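Local coordinates for WbbM protein (Klebsiella pneumoniae, PDB 6U4B), which is a bifunctional glycosyltransferase thought to polymerise O-antigen, probably with two transferase modules in one chain, one of which binds magnesium, at residues 30-35 against 98-103; 40-45 against 131-136; 102-107 against 282-287. One frame throughout, in Å; residues are numbered along the deposited sequence.

Contact 1: residues 30-35 against 98-103; sequences KIYTSH and VGFMHY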
loop_
_atom_site.group_PDB
_atom_site.type_symbol
_atom_site.label_atom_id
_atom_site.label_comp_id
_atom_site.label_asym_id
_atom_site.label_seq_id
_atom_site.Cartn_x
_atom_site.Cartn_y
_atom_site.Cartn_z
ATOM N N LYS A 30 -25.251 44.715 -13.094
ATOM C CA LYS A 30 -24.869 43.431 -12.517
ATOM C C LYS A 30 -24.669 43.635 -11.025
ATOM O O LYS A 30 -23.787 44.397 -10.616
ATOM C CB LYS A 30 -23.599 42.876 -13.169
ATOM C CG LYS A 30 -23.818 42.338 -14.574
ATOM C CD LYS A 30 -22.508 41.956 -15.242
ATOM C CE LYS A 30 -22.416 40.456 -15.465
ATOM N NZ LYS A 30 -21.236 40.103 -16.301
ATOM N N ILE A 31 -25.493 42.975 -10.220
ATOM C CA ILE A 31 -25.436 43.078 -8.767
ATOM C C ILE A 31 -25.139 41.697 -8.205
ATOM O O ILE A 31 -25.744 40.705 -8.630
ATOM C CB ILE A 31 -26.746 43.637 -8.186
ATOM C CG1 ILE A 31 -27.090 44.976 -8.842
ATOM C CG2 ILE A 31 -26.633 43.800 -6.677
ATOM C CD1 ILE A 31 -28.462 45.492 -8.483
ATOM N N TYR A 32 -24.215 41.632 -7.250
ATOM C CA TYR A 32 -23.741 40.372 -6.697
ATOM C C TYR A 32 -24.211 40.216 -5.257
ATOM O O TYR A 32 -24.166 41.166 -4.472
ATOM C CB TYR A 32 -22.212 40.294 -6.768
ATOM C CG TYR A 32 -21.679 40.408 -8.177
ATOM C CD1 TYR A 32 -21.380 39.274 -8.922
ATOM C CD2 TYR A 32 -21.492 41.652 -8.769
ATOM C CE1 TYR A 32 -20.901 39.377 -10.214
ATOM C CE2 TYR A 32 -21.017 41.765 -10.059
ATOM C CZ TYR A 32 -20.721 40.625 -10.776
ATOM O OH TYR A 32 -20.247 40.736 -12.063
ATOM N N THR A 33 -24.669 39.014 -4.919
ATOM C CA THR A 33 -25.083 38.684 -3.562
ATOM C C THR A 33 -24.086 37.710 -2.944
ATOM O O THR A 33 -23.601 36.793 -3.616
ATOM C CB THR A 33 -26.492 38.082 -3.535
ATOM O OG1 THR A 33 -26.581 37.009 -4.482
ATOM C CG2 THR A 33 -27.529 39.142 -3.877
ATOM N N SER A 34 -23.787 37.912 -1.664
ATOM C CA SER A 34 -22.770 37.140 -0.961
ATOM C C SER A 34 -23.428 36.059 -0.112
ATOM O O SER A 34 -24.234 36.363 0.773
ATOM C CB SER A 34 -21.905 38.049 -0.090
ATOM O OG SER A 34 -21.061 38.854 -0.892
ATOM N N HIS A 35 -23.068 34.807 -0.373
ATOM C CA HIS A 35 -23.582 33.665 0.365
ATOM C C HIS A 35 -22.423 32.885 0.972
ATOM O O HIS A 35 -21.339 32.796 0.388
ATOM C CB HIS A 35 -24.407 32.741 -0.539
ATOM C CG HIS A 35 -25.500 33.437 -1.292
ATOM N ND1 HIS A 35 -26.835 33.264 -0.996
ATOM C CD2 HIS A 35 -25.455 34.296 -2.340
ATOM C CE1 HIS A 35 -27.566 33.988 -1.824
ATOM N NE2 HIS A 35 -26.753 34.624 -2.650
ATOM N N VAL A 98 -22.340 48.381 -11.289
ATOM C CA VAL A 98 -21.887 47.238 -10.503
ATOM C C VAL A 98 -22.380 47.419 -9.075
ATOM O O VAL A 98 -22.219 48.496 -8.490
ATOM C CB VAL A 98 -20.354 47.092 -10.544
ATOM C CG1 VAL A 98 -19.899 45.931 -9.674
ATOM C CG2 VAL A 98 -19.875 46.904 -11.976
ATOM N N GLY A 99 -22.973 46.361 -8.514
ATOM C CA GLY A 99 -23.593 46.454 -7.209
ATOM C C GLY A 99 -23.346 45.214 -6.373
ATOM O O GLY A 99 -22.931 44.167 -6.873
ATOM N N PHE A 100 -23.613 45.359 -5.077
ATOM C CA PHE A 100 -23.424 44.286 -4.113
ATOM C C PHE A 100 -24.508 44.364 -3.051
ATOM O O PHE A 100 -24.796 45.443 -2.527
ATOM C CB PHE A 100 -22.043 44.357 -3.445
ATOM C CG PHE A 100 -20.901 44.303 -4.413
ATOM C CD1 PHE A 100 -20.374 45.465 -4.943
ATOM C CD2 PHE A 100 -20.355 43.089 -4.795
ATOM C CE1 PHE A 100 -19.323 45.420 -5.838
ATOM C CE2 PHE A 100 -19.304 43.035 -5.688
ATOM C CZ PHE A 100 -18.786 44.203 -6.211
ATOM N N MET A 101 -25.107 43.216 -2.746
ATOM C CA MET A 101 -26.111 43.103 -1.699
ATOM C C MET A 101 -25.822 41.856 -0.877
ATOM O O MET A 101 -25.068 40.975 -1.295
ATOM C CB MET A 101 -27.532 43.047 -2.283
ATOM C CG MET A 101 -27.907 44.265 -3.122
ATOM S SD MET A 101 -29.642 44.337 -3.638
ATOM C CE MET A 101 -29.754 42.909 -4.713
ATOM N N HIS A 102 -26.412 41.800 0.313
ATOM C CA HIS A 102 -26.305 40.614 1.148
ATOM C C HIS A 102 -27.254 39.532 0.631
ATOM O O HIS A 102 -28.023 39.743 -0.309
ATOM C CB HIS A 102 -26.592 40.962 2.606
ATOM C CG HIS A 102 -25.766 42.096 3.126
ATOM N ND1 HIS A 102 -24.406 41.993 3.328
ATOM C CD2 HIS A 102 -26.104 43.360 3.475
ATOM C CE1 HIS A 102 -23.942 43.144 3.782
ATOM N NE2 HIS A 102 -24.952 43.990 3.881
ATOM N N TYR A 103 -27.201 38.347 1.245
ATOM C CA TYR A 103 -28.033 37.239 0.792
ATOM C C TYR A 103 -29.431 37.266 1.395
ATOM O O TYR A 103 -30.363 36.736 0.781
ATOM C CB TYR A 103 -27.363 35.885 1.090
ATOM C CG TYR A 103 -27.368 35.441 2.538
ATOM C CD1 TYR A 103 -28.317 34.537 3.003
ATOM C CD2 TYR A 103 -26.405 35.897 3.432
ATOM C CE1 TYR A 103 -28.318 34.111 4.321
ATOM C CE2 TYR A 103 -26.399 35.476 4.759
ATOM C CZ TYR A 103 -27.360 34.586 5.195
ATOM O OH TYR A 103 -27.358 34.167 6.507
HETATM O O HOH W 1 -24.443 38.416 2.801
HETATM O O HOH W 2 -22.095 41.194 -1.401
#
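Tyr32 and Phe100 sit next to each other on one face of the sheet, their rings turned 29° apart and slid so far that they barely overlap; they meet at Tyr32 CB and CD2, against Phe100 CD2 and CE2. Gly99 O lies at the edge of the Tyr32 ring, near its plane. On the other face Met101 bends at its last torsion (chi3 -65°), and its CE comes within 3.8 Å of Ile31 CG2. Further along, Tyr103 CB stands over one face of the His35 ring, a CH-pi contact 3.6 Å from its centroid. Both ring nitrogens are engaged, His35 NE2 with Thr33 OG1 at 3.0 Å and ND1 with Ser39 OG, which fixes the ring's rotation.

Between the two faces the strands run parallel. Tyr32 uses both backbone groups: its N reaches Gly99 O at 2.9 Å, and its O takes Met101 N at 2.8 Å. The last rung, Ser34 N to Met101 O, is weak, and a water joins Met101 O to Ser34 OG. Glu92 holds the Tyr32 hydroxyl, and helix 82-91 covers the face of Tyr32 and Phe100 through Val88. The ladder thus gives way to water and ring contacts at its C-terminal end, while its middle is regular backbone bonding between buried, largely apolar side chains.

Contact 2: residues 40-45 against 131-136; sequences AFLNAA and EYEKIF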
loop_
_atom_site.group_PDB
_atom_site.type_symbol
_atom_site.label_atom_id
_atom_site.label_comp_id
_atom_site.label_asym_id
_atom_site.label_seq_id
_atom_site.Cartn_x
_atom_site.Cartn_y
_atom_site.Cartn_z
ATOM N N ALA A 40 -31.352 30.966 -0.251
ATOM C CA ALA A 40 -32.178 31.232 -1.423
ATOM C C ALA A 40 -31.530 32.251 -2.352
ATOM O O ALA A 40 -30.913 33.225 -1.908
ATOM C CB ALA A 40 -33.559 31.725 -0.990
ATOM N N PHE A 41 -31.688 32.024 -3.652
ATOM C CA PHE A 41 -31.151 32.897 -4.685
ATOM C C PHE A 41 -32.264 33.732 -5.300
ATOM O O PHE A 41 -33.382 33.246 -5.503
ATOM C CB PHE A 41 -30.460 32.084 -5.781
ATOM C CG PHE A 41 -29.270 31.302 -5.303
ATOM C CD1 PHE A 41 -29.091 29.985 -5.695
ATOM C CD2 PHE A 41 -28.326 31.886 -4.473
ATOM C CE1 PHE A 41 -27.992 29.261 -5.259
ATOM C CE2 PHE A 41 -27.225 31.166 -4.037
ATOM C CZ PHE A 41 -27.058 29.853 -4.430
ATOM N N LEU A 42 -31.953 34.989 -5.598
ATOM C CA LEU A 42 -32.902 35.843 -6.295
ATOM C C LEU A 42 -33.036 35.404 -7.748
ATOM O O LEU A 42 -32.072 34.974 -8.385
ATOM C CB LEU A 42 -32.459 37.305 -6.219
ATOM C CG LEU A 42 -32.527 37.913 -4.818
ATOM C CD1 LEU A 42 -31.921 39.309 -4.797
ATOM C CD2 LEU A 42 -33.966 37.938 -4.328
ATOM N N ASN A 43 -34.253 35.526 -8.278
ATOM C CA ASN A 43 -34.554 34.966 -9.589
ATOM C C ASN A 43 -34.081 35.833 -10.745
ATOM O O ASN A 43 -33.904 35.312 -11.852
ATOM C CB ASN A 43 -36.058 34.721 -9.728
ATOM C CG ASN A 43 -36.542 33.581 -8.863
ATOM O OD1 ASN A 43 -35.832 32.595 -8.662
ATOM N ND2 ASN A 43 -37.756 33.709 -8.342
ATOM N N ALA A 44 -33.878 37.128 -10.530
ATOM C CA ALA A 44 -33.524 38.005 -11.636
ATOM C C ALA A 44 -32.138 37.663 -12.168
ATOM O O ALA A 44 -31.200 37.420 -11.403
ATOM C CB ALA A 44 -33.586 39.469 -11.202
ATOM N N ALA A 45 -32.020 37.639 -13.498
ATOM C CA ALA A 45 -30.771 37.249 -14.139
ATOM C C ALA A 45 -29.648 38.243 -13.884
ATOM O O ALA A 45 -28.474 37.883 -14.020
ATOM C CB ALA A 45 -30.986 37.085 -15.644
ATOM N N GLU A 131 -43.562 37.493 -4.593
ATOM C CA GLU A 131 -44.086 38.773 -4.123
ATOM C C GLU A 131 -42.971 39.663 -3.588
ATOM O O GLU A 131 -42.989 40.883 -3.794
ATOM C CB GLU A 131 -45.145 38.548 -3.047
ATOM C CG GLU A 131 -45.693 39.835 -2.447
ATOM C CD GLU A 131 -46.384 39.614 -1.115
ATOM O OE1 GLU A 131 -46.272 38.498 -0.567
ATOM O OE2 GLU A 131 -47.034 40.557 -0.618
ATOM N N TYR A 132 -42.000 39.069 -2.891
ATOM C CA TYR A 132 -40.867 39.825 -2.365
ATOM C C TYR A 132 -40.126 40.547 -3.483
ATOM O O TYR A 132 -39.840 41.746 -3.383
ATOM C CB TYR A 132 -39.930 38.879 -1.609
ATOM C CG TYR A 132 -38.627 39.500 -1.144
ATOM C CD1 TYR A 132 -38.577 40.274 0.007
ATOM C CD2 TYR A 132 -37.445 39.290 -1.843
ATOM C CE1 TYR A 132 -37.390 40.834 0.443
ATOM C CE2 TYR A 132 -36.253 39.846 -1.414
ATOM C CZ TYR A 132 -36.233 40.619 -0.271
ATOM O OH TYR A 132 -35.052 41.179 0.164
ATOM N N GLU A 133 -39.816 39.830 -4.563
ATOM C CA GLU A 133 -39.086 40.429 -5.673
ATOM C C GLU A 133 -39.931 41.452 -6.420
ATOM O O GLU A 133 -39.385 42.374 -7.036
ATOM C CB GLU A 133 -38.599 39.333 -6.621
ATOM C CG GLU A 133 -37.573 38.399 -5.995
ATOM C CD GLU A 133 -37.342 37.146 -6.817
ATOM O OE1 GLU A 133 -38.178 36.219 -6.741
ATOM O OE2 GLU A 133 -36.334 37.093 -7.549
ATOM N N LYS A 134 -41.258 41.314 -6.371
ATOM C CA LYS A 134 -42.134 42.256 -7.058
ATOM C C LYS A 134 -42.257 43.570 -6.295
ATOM O O LYS A 134 -42.096 44.649 -6.876
ATOM C CB LYS A 134 -43.516 41.632 -7.269
ATOM C CG LYS A 134 -44.493 42.518 -8.033
ATOM C CD LYS A 134 -44.154 42.578 -9.516
ATOM C CE LYS A 134 -45.148 43.444 -10.286
ATOM N NZ LYS A 134 -45.005 44.899 -9.980
ATOM N N ILE A 135 -42.547 43.504 -4.992
ATOM C CA ILE A 135 -42.828 44.731 -4.248
ATOM C C ILE A 135 -41.561 45.551 -4.043
ATOM O O ILE A 135 -41.617 46.785 -3.972
ATOM C CB ILE A 135 -43.515 44.411 -2.906
ATOM C CG1 ILE A 135 -42.559 43.678 -1.960
ATOM C CG2 ILE A 135 -44.775 43.589 -3.135
ATOM C CD1 ILE A 135 -43.125 43.476 -0.573
ATOM N N PHE A 136 -40.405 44.898 -3.954
ATOM C CA PHE A 136 -39.142 45.583 -3.739
ATOM C C PHE A 136 -38.364 45.784 -5.030
ATOM O O PHE A 136 -37.193 46.173 -4.985
ATOM C CB PHE A 136 -38.312 44.820 -2.705
ATOM C CG PHE A 136 -38.951 44.780 -1.348
ATOM C CD1 PHE A 136 -39.492 45.931 -0.795
ATOM C CD2 PHE A 136 -39.050 43.595 -0.642
ATOM C CE1 PHE A 136 -40.096 45.907 0.449
ATOM C CE2 PHE A 136 -39.655 43.561 0.604
ATOM C CZ PHE A 136 -40.178 44.719 1.150
#
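The Tyr132 ring turns an edge to Leu42, whose CD2 lies near the ring plane, 4.2 Å from Tyr132 CE2. The same ring also meets that of His125, on strand 122-125. The other flat groups are polar: the Asn43 amide and the Glu133 carboxylate, their planes 51° apart, on side chains that cross at about a right angle.

Glu133 carries the contact. Its chain stays extended beyond CG and brings OE2 to the backbone of the loop, where Asn43 N donates a hydrogen bond of 2.7 Å, met on the syn side of the carboxylate and 26° out of its plane. Asn43 ND2 stands 3.0 Å from Glu133 OE1. Leu42 slides past the aliphatic part of the same glutamate in the opposite direction, with its CD2 4.0 Å from Glu133 CG.

Tyr132 spends its hydroxyl elsewhere, on Thr283 and His106, while Leu42 also rests on Ile47 and His106. A carboxylate from helix 130-135 thus accepts a backbone N-H of the loop joining parallel strands 29-35 and 47-51, which pins the helix to that strand connection within the DUF4422 region.

Contact 3: residues 102-107 against 282-287; sequences HYRRHL and RTFVSN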
loop_
_atom_site.group_PDB
_atom_site.type_symbol
_atom_site.label_atom_id
_atom_site.label_comp_id
_atom_site.label_asym_id
_atom_site.label_seq_id
_atom_site.Cartn_x
_atom_site.Cartn_y
_atom_site.Cartn_z
ATOM N N HIS A 102 -26.412 41.800 0.313
ATOM C CA HIS A 102 -26.305 40.614 1.148
ATOM C C HIS A 102 -27.254 39.532 0.631
ATOM O O HIS A 102 -28.023 39.743 -0.309
ATOM C CB HIS A 102 -26.592 40.962 2.606
ATOM C CG HIS A 102 -25.766 42.096 3.126
ATOM N ND1 HIS A 102 -24.406 41.993 3.328
ATOM C CD2 HIS A 102 -26.104 43.360 3.475
ATOM C CE1 HIS A 102 -23.942 43.144 3.782
ATOM N NE2 HIS A 102 -24.952 43.990 3.881
ATOM N N TYR A 103 -27.201 38.347 1.245
ATOM C CA TYR A 103 -28.033 37.239 0.792
ATOM C C TYR A 103 -29.431 37.266 1.395
ATOM O O TYR A 103 -30.363 36.736 0.781
ATOM C CB TYR A 103 -27.363 35.885 1.090
ATOM C CG TYR A 103 -27.368 35.441 2.538
ATOM C CD1 TYR A 103 -28.317 34.537 3.003
ATOM C CD2 TYR A 103 -26.405 35.897 3.432
ATOM C CE1 TYR A 103 -28.318 34.111 4.321
ATOM C CE2 TYR A 103 -26.399 35.476 4.759
ATOM C CZ TYR A 103 -27.360 34.586 5.195
ATOM O OH TYR A 103 -27.358 34.167 6.507
ATOM N N ARG A 104 -29.607 37.870 2.571
ATOM C CA ARG A 104 -30.936 38.060 3.140
ATOM C C ARG A 104 -31.258 39.531 3.380
ATOM O O ARG A 104 -32.274 39.839 4.012
ATOM C CB ARG A 104 -31.083 37.261 4.438
ATOM C CG ARG A 104 -31.565 35.842 4.221
ATOM C CD ARG A 104 -31.370 34.982 5.456
ATOM N NE ARG A 104 -32.158 35.433 6.596
ATOM C CZ ARG A 104 -32.193 34.802 7.765
ATOM N NH1 ARG A 104 -32.937 35.274 8.756
ATOM N NH2 ARG A 104 -31.481 33.698 7.941
ATOM N N ARG A 105 -30.412 40.443 2.908
ATOM C CA ARG A 105 -30.653 41.877 3.009
ATOM C C ARG A 105 -30.385 42.495 1.646
ATOM O O ARG A 105 -29.291 42.334 1.094
ATOM C CB ARG A 105 -29.768 42.518 4.082
ATOM C CG ARG A 105 -30.112 42.104 5.502
ATOM C CD ARG A 105 -28.970 42.415 6.451
ATOM N NE ARG A 105 -29.352 42.254 7.852
ATOM C CZ ARG A 105 -29.228 41.124 8.540
ATOM N NH1 ARG A 105 -28.734 40.038 7.960
ATOM N NH2 ARG A 105 -29.602 41.079 9.812
ATOM N N HIS A 106 -31.380 43.185 1.102
ATOM C CA HIS A 106 -31.314 43.720 -0.250
ATOM C C HIS A 106 -31.735 45.186 -0.238
ATOM O O HIS A 106 -32.070 45.754 0.807
ATOM C CB HIS A 106 -32.198 42.901 -1.201
ATOM C CG HIS A 106 -31.875 41.440 -1.212
ATOM N ND1 HIS A 106 -32.817 40.466 -0.958
ATOM C CD2 HIS A 106 -30.712 40.785 -1.448
ATOM C CE1 HIS A 106 -32.248 39.276 -1.034
ATOM N NE2 HIS A 106 -30.972 39.441 -1.330
ATOM N N LEU A 107 -31.723 45.797 -1.419
ATOM C CA LEU A 107 -32.149 47.177 -1.593
ATOM C C LEU A 107 -33.502 47.216 -2.292
ATOM O O LEU A 107 -33.785 46.395 -3.171
ATOM C CB LEU A 107 -31.125 47.969 -2.404
ATOM C CG LEU A 107 -29.730 48.145 -1.803
ATOM C CD1 LEU A 107 -28.774 48.645 -2.873
ATOM C CD2 LEU A 107 -29.766 49.102 -0.625
ATOM N N ARG A 282 -33.829 49.521 2.994
ATOM C CA ARG A 282 -33.222 48.215 3.207
ATOM C C ARG A 282 -34.301 47.183 3.498
ATOM O O ARG A 282 -35.306 47.482 4.145
ATOM C CB ARG A 282 -32.228 48.238 4.372
ATOM C CG ARG A 282 -31.096 49.228 4.220
ATOM C CD ARG A 282 -30.075 49.094 5.347
ATOM N NE ARG A 282 -30.512 49.726 6.591
ATOM C CZ ARG A 282 -30.287 51.000 6.902
ATOM N NH1 ARG A 282 -29.633 51.788 6.059
ATOM N NH2 ARG A 282 -30.719 51.491 8.056
ATOM N N THR A 283 -34.084 45.960 3.023
ATOM C CA THR A 283 -34.984 44.853 3.307
ATOM C C THR A 283 -34.289 43.813 4.177
ATOM O O THR A 283 -33.059 43.743 4.247
ATOM C CB THR A 283 -35.490 44.188 2.019
ATOM O OG1 THR A 283 -34.475 43.330 1.483
ATOM C CG2 THR A 283 -35.866 45.237 0.981
ATOM N N PHE A 284 -35.102 43.002 4.850
ATOM C CA PHE A 284 -34.605 41.858 5.599
ATOM C C PHE A 284 -35.564 40.691 5.429
ATOM O O PHE A 284 -36.785 40.861 5.498
ATOM C CB PHE A 284 -34.432 42.165 7.093
ATOM C CG PHE A 284 -34.029 40.963 7.907
ATOM C CD1 PHE A 284 -34.922 40.369 8.785
ATOM C CD2 PHE A 284 -32.763 40.412 7.774
ATOM C CE1 PHE A 284 -34.555 39.259 9.526
ATOM C CE2 PHE A 284 -32.392 39.300 8.512
ATOM C CZ PHE A 284 -33.288 38.725 9.389
ATOM N N VAL A 285 -34.998 39.508 5.213
ATOM C CA VAL A 285 -35.750 38.272 5.031
ATOM C C VAL A 285 -35.624 37.462 6.314
ATOM O O VAL A 285 -34.524 37.025 6.674
ATOM C CB VAL A 285 -35.240 37.481 3.818
ATOM C CG1 VAL A 285 -35.997 36.177 3.679
ATOM C CG2 VAL A 285 -35.371 38.322 2.558
ATOM N N SER A 286 -36.751 37.255 6.999
ATOM C CA SER A 286 -36.724 36.665 8.333
ATOM C C SER A 286 -36.638 35.143 8.321
ATOM O O SER A 286 -36.227 34.557 9.328
ATOM C CB SER A 286 -37.958 37.109 9.123
ATOM O OG SER A 286 -39.126 37.046 8.324
ATOM N N ASN A 287 -37.006 34.490 7.221
ATOM C CA ASN A 287 -36.982 33.034 7.129
ATOM C C ASN A 287 -36.053 32.618 5.998
ATOM O O ASN A 287 -36.315 32.922 4.829
ATOM C CB ASN A 287 -38.388 32.471 6.906
ATOM C CG ASN A 287 -39.285 32.647 8.114
ATOM O OD1 ASN A 287 -38.850 32.487 9.254
ATOM N ND2 ASN A 287 -40.549 32.979 7.870
#
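Arg105 has Phe284 CE2 over one face of its guanidinium, toward that group's rim and 3.4 Å above its plane. The two side chains run side by side and point the same way, but their planes are 48° apart, so this is a tilted contact and no flat stack. Arg105 CG lies at the ring edge, in plane. Phe284 reaches this position with CG anti to its backbone N (chi1 175°), and its CZ also comes within 3.5 Å of Arg104 NH1.

Arg104 works differently. Its chain bends at chi3, turning NE to Val285 O at 2.9 Å; NH1 adds a weak bond to the same oxygen. Val285 N answers by donating to Arg104 O in the carbonyl plane, 3.0 Å away, so both backbone polar groups of Val285 are taken by one residue. Glu288 forms a salt bridge with Arg104 NH2, giving the guanidinium a second anchor.

Further along, Thr283 N donates to His106 O at 3.0 Å, and His106 N reaches Thr283 OG1 at 3.1 Å; the hydroxyl appears to stand in for the backbone carbonyl expected in an antiparallel pair. That hydroxyl and His106 ND1 both meet the hydroxyl of Tyr132, a buried polar cluster.

The segments run in roughly opposite directions, yet a single bridge, Leu107 with Arg282, is all the regular pairing they make. An irregular strand-like loop thus lines strand 277-285, which on its own account pairs with strands 122-125 and 152-159 in the mixed sheet of the N-terminal module.

All three contacts belong to the N-terminal half of the chain, away from the magnesium site. Contact 1 is the buried one, a parallel strand pair in the sheet; contacts 2 and 3 are only partly buried and bring loops against a helix and a strand. Contacts 1 and 3 share His102 and Tyr103, where the chain leaves strand 97-102, and Met101 packs on His106 and Leu107. Contacts 2 and 3 meet at Tyr132, which bonds to both sides of contact 3. The chemistry shifts accordingly: regular backbone bonds in the sheet, a carboxylate-to-backbone bond with some apolar packing in contact 2, and irregular backbone bonds supplemented by arginine and threonine side chains in contact 3.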